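Local structure of D-alanyl-lipoteichoic acid synthetase (Streptococcus pneumoniae, 3BMA) at residues 7-18 and 33-43. The protein probably takes part in the D-alanylation of lipoteichoic acid in cell wall biogenesis, as a membrane-associated member of the DltD family. The protein carries 1 engineered substitution. Numbering follows the deposited sequence. Where two conformers were deposited one is given.
Sequences MHHNLGAEKRSA and VRALSDPNVRF
H9 stacks on D38 where the loop before helix 11-18 crosses the turn that leads from helix 29-36 into strand 43-47 of the parallel sheet, in a chain assigned by sequence to the SGNH hydrolase clan. The imidazole and carboxylate planes lie 16° apart, and D38 CA sits over the ring face, 3.8 Å from its centroid, as a CH-pi contact. At the ring's edge, ND1 gives a weak, bent hydrogen bond to the carbonyl R34 O (2.9 Å) in the last turn of helix 29-36, while S37 OG lies near CE1. With CG anti to the carbonyl carbon (chi1 -57°), H9 brings its ND1 edge to R34 O.

One turn into helix 11-18, E14 directs its CB toward residues 33-43. Its CB and CG rest against A35, and its carboxylate meets that of D38 nearly at right angles, the planes 78° apart. E14 OE1 and D38 OD1 are only 2.8 Å apart, two acceptors pressed together, which would probably favour a proton on one of them. In one of its two conformers, R34 contributes a positive charge nearby, but E14 OE2, 4.2 Å from R34 NE, is far from coplanar with the guanidinium, and the pair is not a salt bridge. In that conformer the R34 chain runs extended alongside residues 8-10, H8 O over one guanidinium face and N10 CB at the edge.

Farther along, F43 receives A18 CB near CE1 (3.7 Å), and the side chains of L11 and V41 cross at about a right angle, L11 CD1 touching V41 CG2. Y74 of the neighbouring strand 72-76 touches both A18 and A35. N10 OD1 caps the start of helix 11-18 through A13 N, and in the loop before strand 43-47 D38 forms an Asx turn, its OD2 met by N40 N from above the carboxylate plane at 3.0 Å.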
# COMPACT_ATOMS: atom_id res chain seq x y z
N MET C 7 -14.20 -19.03 16.12
CA MET C 7 -13.48 -20.31 16.36
C MET C 7 -14.06 -21.13 17.51
O MET C 7 -13.69 -20.94 18.67
CB MET C 7 -11.98 -20.06 16.58
CG MET C 7 -11.08 -20.50 15.44
SD MET C 7 -10.72 -22.27 15.48
CE MET C 7 -9.62 -22.44 14.09
N HIS C 8 -14.98 -22.03 17.17
CA HIS C 8 -15.43 -23.06 18.10
C HIS C 8 -15.25 -24.44 17.47
O HIS C 8 -15.28 -24.59 16.24
CB HIS C 8 -16.87 -22.84 18.56
CG HIS C 8 -17.13 -23.32 19.96
ND1 HIS C 8 -17.53 -24.61 20.24
CD2 HIS C 8 -17.04 -22.69 21.15
CE1 HIS C 8 -17.68 -24.75 21.54
NE2 HIS C 8 -17.39 -23.59 22.12
N HIS C 9 -15.06 -25.45 18.32
CA HIS C 9 -14.54 -26.74 17.90
C HIS C 9 -15.60 -27.83 17.84
O HIS C 9 -16.43 -27.96 18.74
CB HIS C 9 -13.40 -27.17 18.83
CG HIS C 9 -12.29 -26.17 18.91
ND1 HIS C 9 -11.20 -26.21 18.07
CD2 HIS C 9 -12.10 -25.10 19.72
CE1 HIS C 9 -10.38 -25.21 18.36
NE2 HIS C 9 -10.91 -24.52 19.36
N ASN C 10 -15.56 -28.62 16.76
CA ASN C 10 -16.38 -29.82 16.64
C ASN C 10 -15.49 -31.05 16.76
O ASN C 10 -14.59 -31.25 15.94
CB ASN C 10 -17.14 -29.82 15.31
CG ASN C 10 -18.01 -31.05 15.13
OD1 ASN C 10 -17.88 -31.78 14.15
ND2 ASN C 10 -18.92 -31.28 16.07
N LEU C 11 -15.73 -31.85 17.79
CA LEU C 11 -14.92 -33.04 18.08
C LEU C 11 -14.99 -34.11 16.98
O LEU C 11 -13.98 -34.76 16.68
CB LEU C 11 -15.32 -33.63 19.45
CG LEU C 11 -14.74 -34.95 19.98
CD1 LEU C 11 -13.22 -34.94 20.03
CD2 LEU C 11 -15.31 -35.28 21.35
N GLY C 12 -16.17 -34.25 16.38
CA GLY C 12 -16.40 -35.21 15.30
C GLY C 12 -15.57 -34.95 14.06
O GLY C 12 -14.97 -35.88 13.51
N ALA C 13 -15.52 -33.69 13.63
CA ALA C 13 -14.78 -33.28 12.43
C ALA C 13 -13.27 -33.40 12.60
O ALA C 13 -12.56 -33.69 11.64
CB ALA C 13 -15.16 -31.86 12.03
N GLU C 14 -12.81 -33.18 13.82
CA GLU C 14 -11.39 -33.24 14.15
C GLU C 14 -10.84 -34.66 14.19
O GLU C 14 -9.69 -34.89 13.81
CB GLU C 14 -11.12 -32.54 15.47
CG GLU C 14 -11.34 -31.05 15.39
CD GLU C 14 -11.51 -30.42 16.74
OE1 GLU C 14 -11.00 -30.97 17.73
OE2 GLU C 14 -12.15 -29.35 16.80
N LYS C 15 -11.66 -35.60 14.65
CA LYS C 15 -11.28 -37.01 14.69
C LYS C 15 -11.13 -37.58 13.28
O LYS C 15 -10.23 -38.38 13.04
CB LYS C 15 -12.30 -37.82 15.49
CG LYS C 15 -12.20 -37.62 16.99
CD LYS C 15 -13.08 -38.59 17.76
CE LYS C 15 -12.70 -38.63 19.23
NZ LYS C 15 -13.62 -39.47 20.03
N ARG C 16 -12.00 -37.14 12.37
CA ARG C 16 -11.95 -37.58 10.98
C ARG C 16 -10.75 -37.00 10.23
O ARG C 16 -10.15 -37.68 9.39
CB ARG C 16 -13.26 -37.23 10.26
CG ARG C 16 -14.46 -37.95 10.84
CD ARG C 16 -15.74 -37.62 10.12
NE ARG C 16 -16.85 -37.57 11.08
CZ ARG C 16 -17.47 -36.46 11.46
NH1 ARG C 16 -17.12 -35.28 10.95
NH2 ARG C 16 -18.46 -36.52 12.34
N SER C 17 -10.40 -35.76 10.55
CA SER C 17 -9.23 -35.08 9.97
C SER C 17 -7.93 -35.70 10.45
O SER C 17 -6.96 -35.80 9.70
CB SER C 17 -9.25 -33.60 10.32
OG SER C 17 -10.45 -32.99 9.89
N ALA C 18 -7.92 -36.12 11.72
CA ALA C 18 -6.74 -36.68 12.38
C ALA C 18 -6.24 -37.97 11.74
O ALA C 18 -5.04 -38.23 11.74
CB ALA C 18 -7.03 -36.91 13.84
N VAL C 33 -5.18 -26.95 12.32
CA VAL C 33 -5.21 -25.91 13.36
C VAL C 33 -6.46 -26.05 14.26
O VAL C 33 -6.38 -25.78 15.46
CB VAL C 33 -5.04 -24.48 12.76
CG1 VAL C 33 -5.31 -23.39 13.80
CG2 VAL C 33 -3.63 -24.31 12.19
N ARG C 34 -7.57 -26.51 13.68
CA ARG C 34 -8.82 -26.72 14.40
C ARG C 34 -8.67 -27.78 15.50
O ARG C 34 -9.12 -27.58 16.63
CB ARG C 34 -9.92 -27.14 13.42
CG ARG C 34 -11.34 -27.11 13.93
CD ARG C 34 -12.29 -27.49 12.80
NE ARG C 34 -13.65 -27.74 13.25
CZ ARG C 34 -14.65 -26.87 13.16
NH1 ARG C 34 -15.86 -27.19 13.60
NH2 ARG C 34 -14.45 -25.66 12.63
N ALA C 35 -8.03 -28.89 15.14
CA ALA C 35 -7.82 -30.01 16.07
C ALA C 35 -6.74 -29.72 17.11
O ALA C 35 -6.94 -29.98 18.30
CB ALA C 35 -7.49 -31.27 15.30
N LEU C 36 -5.62 -29.16 16.67
CA LEU C 36 -4.48 -28.88 17.55
C LEU C 36 -4.68 -27.69 18.51
O LEU C 36 -3.82 -27.44 19.36
CB LEU C 36 -3.19 -28.72 16.74
CG LEU C 36 -2.72 -29.95 15.95
CD1 LEU C 36 -1.58 -29.60 15.00
CD2 LEU C 36 -2.31 -31.09 16.85
N SER C 37 -5.80 -26.98 18.38
CA SER C 37 -6.12 -25.85 19.26
C SER C 37 -7.35 -26.08 20.15
O SER C 37 -7.75 -25.19 20.90
CB SER C 37 -6.30 -24.56 18.45
OG SER C 37 -7.34 -24.71 17.50
N ASP C 38 -7.93 -27.28 20.06
CA ASP C 38 -9.07 -27.67 20.90
C ASP C 38 -8.63 -27.81 22.36
O ASP C 38 -7.74 -28.61 22.67
CB ASP C 38 -9.67 -28.99 20.40
CG ASP C 38 -11.10 -29.24 20.90
OD1 ASP C 38 -11.83 -30.00 20.24
OD2 ASP C 38 -11.52 -28.69 21.94
N PRO C 39 -9.24 -27.02 23.27
CA PRO C 39 -8.93 -27.14 24.70
C PRO C 39 -9.55 -28.38 25.36
O PRO C 39 -9.06 -28.83 26.40
CB PRO C 39 -9.54 -25.86 25.30
CG PRO C 39 -9.93 -24.99 24.14
CD PRO C 39 -10.21 -25.94 23.02
N ASN C 40 -10.61 -28.92 24.76
CA ASN C 40 -11.36 -30.04 25.34
C ASN C 40 -10.72 -31.41 25.12
O ASN C 40 -10.84 -32.30 25.96
CB ASN C 40 -12.80 -30.05 24.82
CG ASN C 40 -13.49 -28.70 24.97
OD1 ASN C 40 -13.50 -28.11 26.05
ND2 ASN C 40 -14.08 -28.22 23.88
N VAL C 41 -10.05 -31.57 23.98
CA VAL C 41 -9.33 -32.81 23.66
C VAL C 41 -7.92 -32.52 23.14
O VAL C 41 -7.71 -31.56 22.40
CB VAL C 41 -10.08 -33.69 22.64
CG1 VAL C 41 -11.18 -34.50 23.33
CG2 VAL C 41 -10.64 -32.86 21.51
N ARG C 42 -6.98 -33.36 23.54
CA ARG C 42 -5.58 -33.19 23.15
C ARG C 42 -5.26 -33.95 21.87
O ARG C 42 -5.34 -35.17 21.82
CB ARG C 42 -4.66 -33.62 24.29
CG ARG C 42 -3.19 -33.45 24.00
CD ARG C 42 -2.37 -34.09 25.08
NE ARG C 42 -0.94 -34.01 24.81
CZ ARG C 42 -0.02 -34.76 25.41
NH1 ARG C 42 -0.38 -35.65 26.33
NH2 ARG C 42 1.26 -34.62 25.09
N PHE C 43 -4.90 -33.20 20.83
CA PHE C 43 -4.40 -33.78 19.60
C PHE C 43 -2.90 -33.56 19.53
O PHE C 43 -2.40 -32.48 19.85
CB PHE C 43 -5.12 -33.20 18.38
CG PHE C 43 -6.48 -33.80 18.13
CD1 PHE C 43 -6.62 -34.93 17.33
CD2 PHE C 43 -7.63 -33.23 18.69
CE1 PHE C 43 -7.89 -35.50 17.10
CE2 PHE C 43 -8.89 -33.79 18.46
CZ PHE C 43 -9.02 -34.92 17.67